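Local coordinates for protein serpin (Taeniopygia guttata, PDB 5HGC) that binds a cortisol-type steroid in a pocket of its serpin fold and probably, like many serpins, inhibits serine-type endopeptidases, at residues H86-P91 with R362-T367; V95-M100 with S171-K176; L356-D361 with L368-I373. All coordinates share one frame; numbering follows the deposited sequence.

In the fold
The three contacts meet around one beta hairpin, strands 355-361 and 366-373. Interaction 3 pairs its two strands, interaction 1 sets its turn against the end of helix 74-89, and interaction 2 runs on from that helix end to strand 167-176. The centres of interactions 1 and 2 lie about 11 Å apart, and Leu88 O and Leu97 N, 2.8 Å apart, probably form a hydrogen bond between them. Interactions 2 and 3 meet where Phe175 CB approaches Phe369 CE2 to 3.4 Å. The hairpin also reaches the steroid, through Asn365 in interaction 1 and Phe360 in interaction 3, whereas interaction 2 stays farther off, with the Val95 side chain about 10 Å away.

Interaction 1: H86-P91 with R362-T367; sequences HMLNHP and RDTNST. With HCY ((11alpha,14beta)-11,17,21-trihydroxypregn-4-ene-3,20-dione), chain B.
Met87, on the last turn of helix 74-89, reaches across to the hairpin turn at 362-367 with nearly its whole length. Its CB lies 4.1 Å from Thr364 CG2. CG sits beside the backbone N, anti to the carbonyl carbon, and the next torsion is extended, which carries SD along the same methyl, also 4.1 Å from Thr364 CG2. A bend at chi3 (75°) then swings CE toward Asp363, 4.4 Å from its CB. Met87 and Thr364 thus run alongside one another in opposite senses, in apolar contact without any hydrogen bond between the segments.

Leu88 crosses Thr364 obliquely, its CD2 branch coming to 4.2 Å from Thr364 OG1. That hydroxyl occupies the crowded position between backbone N and carbonyl carbon, where it accepts a hydrogen bond from Ser366 OG at 2.9 Å and is also hydrogen-bonded to Asp361 OD2. Together these bonds satisfy Thr364 OG1 next to the leucine methyl and tie the turn to both arms of the hairpin.

On the steroid side, Asn365 OD1 accepts a hydrogen bond from HCY O3 at 2.7 Å, and Arg226 and Ser261 are hydrogen-bonded to the ligand as well. The left-handed backbone of Asn365 (phi 47°) lets it and Ser366 both face Asp361; the residue that bonds the steroid thus sits in a G1 beta bulge closing the hairpin.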
loop_
_atom_site.group_PDB
_atom_site.type_symbol
_atom_site.label_atom_id
_atom_site.label_comp_id
_atom_site.label_asym_id
_atom_site.label_seq_id
_atom_site.Cartn_x
_atom_site.Cartn_y
_atom_site.Cartn_z
ATOM N N HIS A 86 6.342 -0.240 13.941
ATOM C CA HIS A 86 7.500 -0.839 14.570
ATOM C C HIS A 86 7.769 -2.240 13.970
ATOM O O HIS A 86 8.893 -2.575 13.604
ATOM C CB HIS A 86 7.322 -0.859 16.101
ATOM C CG HIS A 86 8.484 -1.458 16.830
ATOM N ND1 HIS A 86 8.612 -2.820 17.043
ATOM C CD2 HIS A 86 9.587 -0.887 17.367
ATOM C CE1 HIS A 86 9.741 -3.062 17.681
ATOM N NE2 HIS A 86 10.349 -1.905 17.893
ATOM N N MET A 87 6.716 -3.033 13.814
ATOM C CA MET A 87 6.887 -4.374 13.272
ATOM C C MET A 87 7.238 -4.445 11.827
ATOM O O MET A 87 8.107 -5.237 11.480
ATOM C CB MET A 87 5.686 -5.220 13.567
ATOM C CG MET A 87 5.710 -5.456 15.067
ATOM S SD MET A 87 4.539 -6.672 15.595
ATOM C CE MET A 87 5.483 -8.105 14.998
ATOM N N LEU A 88 6.602 -3.588 11.015
ATOM C CA LEU A 88 6.880 -3.485 9.592
ATOM C C LEU A 88 8.254 -2.919 9.269
ATOM O O LEU A 88 8.909 -3.355 8.296
ATOM C CB LEU A 88 5.795 -2.665 8.885
ATOM C CG LEU A 88 4.396 -3.253 9.001
ATOM C CD1 LEU A 88 3.422 -2.269 8.372
ATOM C CD2 LEU A 88 4.349 -4.649 8.381
ATOM N N ASN A 89 8.689 -1.950 10.074
ATOM C CA ASN A 89 9.977 -1.318 9.830
ATOM C C ASN A 89 11.135 -1.933 10.498
ATOM O O ASN A 89 12.217 -1.715 10.017
ATOM C CB ASN A 89 9.935 0.188 10.055
ATOM C CG ASN A 89 9.202 0.890 8.929
ATOM O OD1 ASN A 89 8.785 0.245 7.950
ATOM N ND2 ASN A 89 8.990 2.183 9.071
ATOM N N HIS A 90 10.915 -2.774 11.521
ATOM C CA HIS A 90 12.026 -3.368 12.291
ATOM C C HIS A 90 12.977 -4.275 11.498
ATOM O O HIS A 90 12.535 -5.240 10.893
ATOM C CB HIS A 90 11.576 -4.107 13.558
ATOM C CG HIS A 90 12.675 -4.250 14.559
ATOM N ND1 HIS A 90 13.291 -5.453 14.829
ATOM C CD2 HIS A 90 13.322 -3.319 15.306
ATOM C CE1 HIS A 90 14.250 -5.263 15.720
ATOM N NE2 HIS A 90 14.290 -3.977 16.026
ATOM N N PRO A 91 14.292 -3.964 11.517
ATOM C CA PRO A 91 15.391 -4.776 10.966
ATOM C C PRO A 91 15.400 -6.280 11.335
ATOM O O PRO A 91 15.521 -7.118 10.462
ATOM C CB PRO A 91 16.612 -4.081 11.553
ATOM C CG PRO A 91 16.220 -2.642 11.538
ATOM C CD PRO A 91 14.803 -2.671 12.020
ATOM N N ARG A 362 1.713 -11.392 7.340
ATOM C CA ARG A 362 1.113 -12.468 8.154
ATOM C C ARG A 362 1.258 -12.295 9.672
ATOM O O ARG A 362 0.385 -12.765 10.395
ATOM C CB ARG A 362 1.582 -13.869 7.757
ATOM C CG ARG A 362 1.165 -14.351 6.383
ATOM C CD ARG A 362 1.994 -15.582 6.038
ATOM N NE ARG A 362 3.295 -15.183 5.493
ATOM C CZ ARG A 362 4.299 -16.017 5.210
ATOM N NH1 ARG A 362 4.141 -17.327 5.465
ATOM N NH2 ARG A 362 5.462 -15.539 4.694
ATOM N N ASP A 363 2.315 -11.613 10.143
ATOM C CA ASP A 363 2.480 -11.233 11.572
ATOM C C ASP A 363 1.546 -10.166 12.108
ATOM O O ASP A 363 1.185 -10.201 13.280
ATOM C CB ASP A 363 3.886 -10.790 11.869
ATOM C CG ASP A 363 4.872 -11.926 11.795
ATOM O OD1 ASP A 363 4.496 -13.140 11.875
ATOM O OD2 ASP A 363 6.049 -11.596 11.622
ATOM N N THR A 364 1.105 -9.237 11.271
ATOM C CA THR A 364 0.167 -8.199 11.748
ATOM C C THR A 364 -1.163 -8.215 11.024
ATOM O O THR A 364 -2.027 -7.360 11.288
ATOM C CB THR A 364 0.766 -6.813 11.530
ATOM O OG1 THR A 364 1.158 -6.692 10.144
ATOM C CG2 THR A 364 1.957 -6.591 12.428
ATOM N N ASN A 365 -1.315 -9.148 10.083
ATOM C CA ASN A 365 -2.494 -9.191 9.243
ATOM C C ASN A 365 -2.882 -7.847 8.657
ATOM O O ASN A 365 -4.036 -7.425 8.786
ATOM C CB ASN A 365 -3.681 -9.775 10.002
ATOM C CG ASN A 365 -3.536 -11.277 10.243
ATOM O OD1 ASN A 365 -2.839 -11.987 9.506
ATOM N ND2 ASN A 365 -4.178 -11.759 11.297
ATOM N N SER A 366 -1.921 -7.173 8.029
ATOM C CA SER A 366 -2.203 -5.888 7.402
ATOM C C SER A 366 -1.899 -5.952 5.928
ATOM O O SER A 366 -0.966 -6.654 5.496
ATOM C CB SER A 366 -1.407 -4.731 8.035
ATOM O OG SER A 366 -0.042 -5.058 8.009
ATOM N N THR A 367 -2.690 -5.190 5.173
ATOM C CA THR A 367 -2.452 -5.013 3.760
ATOM C C THR A 367 -1.352 -3.993 3.531
ATOM O O THR A 367 -1.501 -2.807 3.875
ATOM C CB THR A 367 -3.733 -4.585 3.045
ATOM O OG1 THR A 367 -4.837 -5.346 3.584
ATOM C CG2 THR A 367 -3.592 -4.793 1.540
HETATM C C1 HCY B . -9.333 -11.531 7.825
HETATM C C2 HCY B . -10.529 -10.697 8.278
HETATM C C3 HCY B . -10.136 -9.273 8.599
HETATM C C4 HCY B . -8.827 -8.731 8.163
HETATM C C5 HCY B . -8.134 -9.364 7.209
HETATM C C6 HCY B . -7.074 -8.601 6.444
HETATM C C7 HCY B . -5.772 -9.431 6.370
HETATM C C8 HCY B . -5.940 -10.920 6.049
HETATM C C9 HCY B . -7.012 -11.543 6.970
HETATM C C10 HCY B . -8.378 -10.828 6.863
HETATM C C12 HCY B . -5.691 -13.832 6.944
HETATM C C11 HCY B . -7.058 -13.111 6.949
HETATM C C13 HCY B . -4.688 -13.164 5.956
HETATM C C14 HCY B . -4.641 -11.665 6.260
HETATM C C15 HCY B . -3.349 -11.184 5.643
HETATM C C16 HCY B . -2.375 -12.347 5.777
HETATM C C17 HCY B . -3.214 -13.581 6.195
HETATM C C18 HCY B . -5.024 -13.434 4.459
HETATM C C19 HCY B . -9.004 -10.819 5.452
HETATM C C20 HCY B . -2.768 -14.860 5.511
HETATM C C21 HCY B . -2.852 -16.189 6.234
HETATM O O1 HCY B . -10.939 -8.556 9.163
HETATM O O2 HCY B . -7.741 -13.414 5.729
HETATM O O3 HCY B . -2.979 -13.864 7.594
HETATM O O4 HCY B . -2.336 -14.842 4.369
HETATM O O5 HCY B . -3.267 -17.095 5.213
#

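Interaction 2: V95-M100 with S171-K176; sequences VQLNMM and SFVYFK
Met100 and Phe172 are the one regular beta pair here, an antiparallel hydrogen-bonded pair. Met100 N donates to Phe172 O and Phe172 N to Met100 O, each bond 3.0 Å long, nearly straight and close to the acceptor's C=O axis. Their side chains cross obliquely. Phe172 holds CG in the crowded position between backbone N and carbonyl carbon (chi1 51°), turning the ring toward its partner. Met100 CB lies over one face as a CH-pi contact, 4.0 Å from the ring centroid. A bend at chi3 (-60°) brings the methyl back, so that CE touches Phe172 CE2 at 3.6 Å while the sulfur stays oblique, a Met-aromatic contact.

Strands 100-106 and 167-176 belong to serpin sheet A, and Tyr145, Ile146 and Lys149 of helix 135-149 pack on the same phenylalanine. An alanine here would remove the ring and would probably loosen both the seat of Met100 and the packing of that helix on the sheet.

Toward Val95 the backbones part and side chains fill in. Val173 sets CG2 anti to its backbone N, 3.7 Å from Leu97 CD1 and 3.9 Å from Met99 CB. Met99, also with CG in the crowded position, then runs extended away from strand 171-176, to Ile85 and Leu88. Leu97 meets Phe175 at about a right angle, and Val95 O lies in plane at that ring's edge, 3.7 Å from Phe175 CE1. Between the backbones, water 2 accepts from Tyr174 N and is hydrogen-bonded to Asn98 O.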
loop_
_atom_site.group_PDB
_atom_site.type_symbol
_atom_site.label_atom_id
_atom_site.label_comp_id
_atom_site.label_asym_id
_atom_site.label_seq_id
_atom_site.Cartn_x
_atom_site.Cartn_y
_atom_site.Cartn_z
ATOM N N VAL A 95 9.516 -8.124 7.619
ATOM C CA VAL A 95 9.090 -7.388 6.439
ATOM C C VAL A 95 10.136 -6.402 5.973
ATOM O O VAL A 95 10.511 -6.428 4.810
ATOM C CB VAL A 95 7.755 -6.671 6.663
ATOM C CG1 VAL A 95 7.244 -6.044 5.374
ATOM C CG2 VAL A 95 6.700 -7.638 7.159
ATOM N N GLN A 96 10.623 -5.561 6.889
ATOM C CA GLN A 96 11.559 -4.459 6.566
ATOM C C GLN A 96 10.987 -3.618 5.453
ATOM O O GLN A 96 11.571 -3.517 4.379
ATOM C CB GLN A 96 12.978 -4.946 6.207
ATOM C CG GLN A 96 13.777 -5.485 7.389
ATOM C CD GLN A 96 14.727 -6.589 6.980
ATOM O OE1 GLN A 96 15.944 -6.380 6.882
ATOM N NE2 GLN A 96 14.170 -7.776 6.719
ATOM N N LEU A 97 9.827 -3.035 5.710
ATOM C CA LEU A 97 9.048 -2.402 4.671
ATOM C C LEU A 97 9.662 -1.021 4.386
ATOM O O LEU A 97 9.615 -0.523 3.264
ATOM C CB LEU A 97 7.622 -2.302 5.165
ATOM C CG LEU A 97 6.594 -1.635 4.292
ATOM C CD1 LEU A 97 6.404 -2.381 2.966
ATOM C CD2 LEU A 97 5.297 -1.524 5.105
ATOM N N ASN A 98 10.274 -0.445 5.425
ATOM C CA ASN A 98 10.801 0.900 5.416
ATOM C C ASN A 98 9.811 1.975 4.959
ATOM O O ASN A 98 10.101 2.789 4.108
ATOM C CB ASN A 98 12.189 0.931 4.760
ATOM C CG ASN A 98 13.199 0.031 5.525
ATOM O OD1 ASN A 98 13.202 -0.014 6.771
ATOM N ND2 ASN A 98 14.025 -0.719 4.784
ATOM N N MET A 99 8.629 1.981 5.554
ATOM C CA MET A 99 7.604 2.927 5.119
ATOM C C MET A 99 7.815 4.201 5.877
ATOM O O MET A 99 8.134 4.168 7.059
ATOM C CB MET A 99 6.204 2.388 5.342
ATOM C CG MET A 99 5.815 2.004 6.754
ATOM S SD MET A 99 4.005 2.021 6.832
ATOM C CE MET A 99 3.884 1.315 8.455
ATOM N N MET A 100 7.648 5.322 5.182
ATOM C CA MET A 100 7.990 6.634 5.737
ATOM C C MET A 100 6.928 7.687 5.488
ATOM O O MET A 100 6.313 7.731 4.410
ATOM C CB MET A 100 9.337 7.082 5.205
ATOM C CG MET A 100 10.478 6.191 5.696
ATOM S SD MET A 100 11.986 5.961 4.687
ATOM C CE MET A 100 11.433 5.246 3.119
ATOM N N SER A 171 3.576 10.402 2.125
ATOM C CA SER A 171 3.936 9.009 2.478
ATOM C C SER A 171 4.481 8.268 1.290
ATOM O O SER A 171 3.958 8.360 0.163
ATOM C CB SER A 171 2.844 8.214 3.186
ATOM O OG SER A 171 1.818 7.973 2.251
ATOM N N PHE A 172 5.554 7.531 1.547
ATOM C CA PHE A 172 6.178 6.814 0.494
ATOM C C PHE A 172 6.759 5.527 1.030
ATOM O O PHE A 172 7.065 5.415 2.207
ATOM C CB PHE A 172 7.220 7.685 -0.192
ATOM C CG PHE A 172 8.184 8.331 0.756
ATOM C CD1 PHE A 172 7.805 9.465 1.522
ATOM C CD2 PHE A 172 9.493 7.832 0.892
ATOM C CE1 PHE A 172 8.722 10.057 2.404
ATOM C CE2 PHE A 172 10.409 8.449 1.768
ATOM C CZ PHE A 172 10.025 9.548 2.520
ATOM N N VAL A 173 6.929 4.560 0.144
ATOM C CA VAL A 173 7.346 3.191 0.540
ATOM C C VAL A 173 7.765 2.455 -0.706
ATOM O O VAL A 173 7.065 2.513 -1.716
ATOM C CB VAL A 173 6.240 2.427 1.318
ATOM C CG1 VAL A 173 4.934 2.442 0.540
ATOM C CG2 VAL A 173 6.719 1.044 1.681
ATOM N N TYR A 174 8.941 1.842 -0.626
ATOM C CA TYR A 174 9.469 0.949 -1.656
ATOM C C TYR A 174 9.564 -0.468 -1.028
ATOM O O TYR A 174 9.924 -0.610 0.161
ATOM C CB TYR A 174 10.864 1.393 -2.159
ATOM C CG TYR A 174 11.596 0.302 -2.948
ATOM C CD1 TYR A 174 11.406 0.156 -4.355
ATOM C CD2 TYR A 174 12.462 -0.625 -2.299
ATOM C CE1 TYR A 174 12.099 -0.828 -5.085
ATOM C CE2 TYR A 174 13.119 -1.642 -3.023
ATOM C CZ TYR A 174 12.928 -1.733 -4.396
ATOM O OH TYR A 174 13.580 -2.712 -5.084
ATOM N N PHE A 175 9.265 -1.502 -1.832
ATOM C CA PHE A 175 9.429 -2.862 -1.378
ATOM C C PHE A 175 9.914 -3.732 -2.525
ATOM O O PHE A 175 9.543 -3.531 -3.698
ATOM C CB PHE A 175 8.098 -3.374 -0.768
ATOM C CG PHE A 175 8.153 -4.795 -0.211
ATOM C CD1 PHE A 175 8.814 -5.081 1.012
ATOM C CD2 PHE A 175 7.557 -5.859 -0.905
ATOM C CE1 PHE A 175 8.868 -6.393 1.525
ATOM C CE2 PHE A 175 7.615 -7.168 -0.393
ATOM C CZ PHE A 175 8.274 -7.443 0.826
ATOM N N LYS A 176 10.760 -4.691 -2.181
ATOM C CA LYS A 176 11.083 -5.845 -3.036
ATOM C C LYS A 176 11.168 -7.054 -2.126
ATOM O O LYS A 176 11.940 -7.098 -1.124
ATOM C CB LYS A 176 12.385 -5.639 -3.792
ATOM C CG LYS A 176 12.884 -6.860 -4.554
ATOM C CD LYS A 176 13.810 -6.439 -5.700
ATOM C CE LYS A 176 14.305 -7.647 -6.451
ATOM N NZ LYS A 176 15.523 -7.426 -7.262
HETATM O O HOH W 1 11.333 -2.326 1.792
HETATM O O HOH W 2 10.464 1.870 1.666
#

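Interaction 3: L356-D361 with L368-I373; sequences LMLIFD and LFIGKI. With HCY ((11alpha,14beta)-11,17,21-trihydroxypregn-4-ene-3,20-dione), chain B.
Ile359 and Phe369 stand next to each other on one face, their side chains running in the same direction from a hydrogen-bonded pair. Ile359 places CG1 beside its backbone N and extends to CD1, which reaches Phe369 CD2 at 4.0 Å, oblique to the ring. Met357 projects on the same face, opposite Gly371. Lacking a side chain, the glycine leaves room for Ile373, whose CD1 is turned back by chi2 (56°) to 4.2 Å from Met357 CB; a CB on Gly371 would collide with that methyl.

The other face carries Leu356, Leu358, Ile370 and Lys372. Leu358 crosses Ile370 obliquely, CD2 to CG2 at 4.0 Å, and Leu356 crosses Lys372 in the same manner, its CD2 lying 3.8 Å from Lys372 CB. The lysine chain runs on extended to a salt bridge with Glu249.

This antiparallel hairpin belongs to serpin sheet B, in the core of the fold. Phe20 and Phe23 of helix 12-29 pack on its Ile370 face, while Leu323 and Ala321 of strand 316-325, in sheet A, meet the Ile359-Phe369 face.

Near the turn the register slips by a classic beta bulge. Leu368 and Phe369 both face Ile359, whose O accepts from Leu368 N at 2.7 Å and from Phe369 N at 3.0 Å, the latter on a lone pair. The bulge turns the Leu368 side chain toward the opposite strand, with CG 3.7 Å from Asp361 N. Phe360 points away from strand 368-373, and its CB packs against the steroid, 3.4 Å from HCY C15; its ring, oblique to that carbon, also meets Phe236 of the pocket with their planes at about 80°.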
loop_
_atom_site.group_PDB
_atom_site.type_symbol
_atom_site.label_atom_id
_atom_site.label_comp_id
_atom_site.label_asym_id
_atom_site.label_seq_id
_atom_site.Cartn_x
_atom_site.Cartn_y
_atom_site.Cartn_z
ATOM N N LEU A 356 -4.755 -8.577 -10.169
ATOM C CA LEU A 356 -4.430 -7.907 -8.944
ATOM C C LEU A 356 -3.252 -8.570 -8.269
ATOM O O LEU A 356 -3.082 -9.816 -8.351
ATOM C CB LEU A 356 -5.607 -7.933 -7.990
ATOM C CG LEU A 356 -6.950 -7.462 -8.536
ATOM C CD1 LEU A 356 -7.931 -7.339 -7.382
ATOM C CD2 LEU A 356 -6.811 -6.135 -9.252
ATOM N N MET A 357 -2.422 -7.736 -7.618
ATOM C CA MET A 357 -1.421 -8.236 -6.681
ATOM C C MET A 357 -1.636 -7.590 -5.276
ATOM O O MET A 357 -1.599 -6.333 -5.123
ATOM C CB MET A 357 -0.035 -8.013 -7.214
ATOM C CG MET A 357 0.988 -8.541 -6.242
ATOM S SD MET A 357 2.568 -8.514 -7.092
ATOM C CE MET A 357 3.676 -9.501 -6.073
ATOM N N LEU A 358 -1.917 -8.428 -4.268
ATOM C CA LEU A 358 -2.216 -7.905 -2.934
ATOM C C LEU A 358 -1.165 -8.451 -1.973
ATOM O O LEU A 358 -0.984 -9.679 -1.860
ATOM C CB LEU A 358 -3.625 -8.260 -2.468
ATOM C CG LEU A 358 -4.723 -8.198 -3.537
ATOM C CD1 LEU A 358 -6.007 -8.770 -2.972
ATOM C CD2 LEU A 358 -4.938 -6.780 -4.044
ATOM N N ILE A 359 -0.435 -7.550 -1.312
ATOM C CA ILE A 359 0.673 -7.991 -0.477
ATOM C C ILE A 359 0.304 -7.710 0.934
ATOM O O ILE A 359 -0.078 -6.592 1.241
ATOM C CB ILE A 359 1.968 -7.316 -0.870
ATOM C CG1 ILE A 359 2.248 -7.616 -2.363
ATOM C CG2 ILE A 359 3.077 -7.767 0.048
ATOM C CD1 ILE A 359 3.364 -6.814 -3.036
ATOM N N PHE A 360 0.385 -8.733 1.773
ATOM C CA PHE A 360 0.035 -8.621 3.197
ATOM C C PHE A 360 1.211 -9.020 4.114
ATOM O O PHE A 360 2.150 -9.790 3.697
ATOM C CB PHE A 360 -1.141 -9.517 3.582
ATOM C CG PHE A 360 -2.372 -9.346 2.724
ATOM C CD1 PHE A 360 -2.540 -10.116 1.541
ATOM C CD2 PHE A 360 -3.378 -8.437 3.093
ATOM C CE1 PHE A 360 -3.668 -9.977 0.748
ATOM C CE2 PHE A 360 -4.504 -8.306 2.295
ATOM C CZ PHE A 360 -4.654 -9.081 1.126
ATOM N N ASP A 361 1.146 -8.529 5.362
ATOM C CA ASP A 361 1.980 -9.107 6.417
ATOM C C ASP A 361 1.204 -10.146 7.266
ATOM O O ASP A 361 0.175 -9.786 7.846
ATOM C CB ASP A 361 2.600 -8.007 7.285
ATOM C CG ASP A 361 3.445 -8.565 8.436
ATOM O OD1 ASP A 361 4.073 -9.656 8.262
ATOM O OD2 ASP A 361 3.459 -7.910 9.527
ATOM N N LEU A 368 -0.261 -4.487 2.953
ATOM C CA LEU A 368 0.881 -3.661 2.623
ATOM C C LEU A 368 0.748 -3.028 1.255
ATOM O O LEU A 368 1.114 -1.862 1.089
ATOM C CB LEU A 368 2.198 -4.441 2.700
ATOM C CG LEU A 368 2.337 -5.301 3.953
ATOM C CD1 LEU A 368 3.687 -5.995 3.932
ATOM C CD2 LEU A 368 2.104 -4.502 5.249
ATOM N N PHE A 369 0.264 -3.764 0.252
ATOM C CA PHE A 369 0.163 -3.162 -1.093
ATOM C C PHE A 369 -1.060 -3.658 -1.828
ATOM O O PHE A 369 -1.442 -4.831 -1.694
ATOM C CB PHE A 369 1.404 -3.479 -1.928
ATOM C CG PHE A 369 2.670 -2.859 -1.416
ATOM C CD1 PHE A 369 2.995 -1.544 -1.734
ATOM C CD2 PHE A 369 3.569 -3.598 -0.635
ATOM C CE1 PHE A 369 4.180 -0.969 -1.270
ATOM C CE2 PHE A 369 4.764 -3.015 -0.160
ATOM C CZ PHE A 369 5.073 -1.694 -0.486
ATOM N N ILE A 370 -1.670 -2.772 -2.611
ATOM C CA ILE A 370 -2.757 -3.155 -3.491
ATOM C C ILE A 370 -2.391 -2.711 -4.914
ATOM O O ILE A 370 -2.187 -1.505 -5.192
ATOM C CB ILE A 370 -4.107 -2.608 -2.996
ATOM C CG1 ILE A 370 -4.497 -3.291 -1.677
ATOM C CG2 ILE A 370 -5.201 -2.826 -4.045
ATOM C CD1 ILE A 370 -5.786 -2.792 -1.046
ATOM N N GLY A 371 -2.275 -3.689 -5.818
ATOM C CA GLY A 371 -1.864 -3.425 -7.180
ATOM C C GLY A 371 -2.963 -3.937 -8.078
ATOM O O GLY A 371 -3.545 -4.995 -7.835
ATOM N N LYS A 372 -3.275 -3.173 -9.108
ATOM C CA LYS A 372 -4.082 -3.645 -10.188
ATOM C C LYS A 372 -3.133 -3.408 -11.330
ATOM O O LYS A 372 -2.788 -2.263 -11.609
ATOM C CB LYS A 372 -5.371 -2.800 -10.310
ATOM C CG LYS A 372 -6.096 -3.133 -11.577
ATOM C CD LYS A 372 -7.306 -2.304 -11.772
ATOM C CE LYS A 372 -7.797 -2.497 -13.209
ATOM N NZ LYS A 372 -9.098 -1.783 -13.365
ATOM N N ILE A 373 -2.635 -4.487 -11.924
ATOM C CA ILE A 373 -1.648 -4.412 -12.991
ATOM C C ILE A 373 -2.397 -4.689 -14.282
ATOM O O ILE A 373 -2.766 -5.831 -14.534
ATOM C CB ILE A 373 -0.501 -5.440 -12.807
ATOM C CG1 ILE A 373 0.317 -5.182 -11.510
ATOM C CG2 ILE A 373 0.511 -5.320 -13.943
ATOM C CD1 ILE A 373 -0.410 -5.133 -10.189
HETATM C C1 HCY B . -9.333 -11.531 7.825
HETATM C C2 HCY B . -10.529 -10.697 8.278
HETATM C C3 HCY B . -10.136 -9.273 8.599
HETATM C C4 HCY B . -8.827 -8.731 8.163
HETATM C C5 HCY B . -8.134 -9.364 7.209
HETATM C C6 HCY B . -7.074 -8.601 6.444
HETATM C C7 HCY B . -5.772 -9.431 6.370
HETATM C C8 HCY B . -5.940 -10.920 6.049
HETATM C C9 HCY B . -7.012 -11.543 6.970
HETATM C C10 HCY B . -8.378 -10.828 6.863
HETATM C C12 HCY B . -5.691 -13.832 6.944
HETATM C C11 HCY B . -7.058 -13.111 6.949
HETATM C C13 HCY B . -4.688 -13.164 5.956
HETATM C C14 HCY B . -4.641 -11.665 6.260
HETATM C C15 HCY B . -3.349 -11.184 5.643
HETATM C C16 HCY B . -2.375 -12.347 5.777
HETATM C C17 HCY B . -3.214 -13.581 6.195
HETATM C C18 HCY B . -5.024 -13.434 4.459
HETATM C C19 HCY B . -9.004 -10.819 5.452
HETATM C C20 HCY B . -2.768 -14.860 5.511
HETATM C C21 HCY B . -2.852 -16.189 6.234
HETATM O O1 HCY B . -10.939 -8.556 9.163
HETATM O O2 HCY B . -7.741 -13.414 5.729
HETATM O O3 HCY B . -2.979 -13.864 7.594
HETATM O O4 HCY B . -2.336 -14.842 4.369
HETATM O O5 HCY B . -3.267 -17.095 5.213
#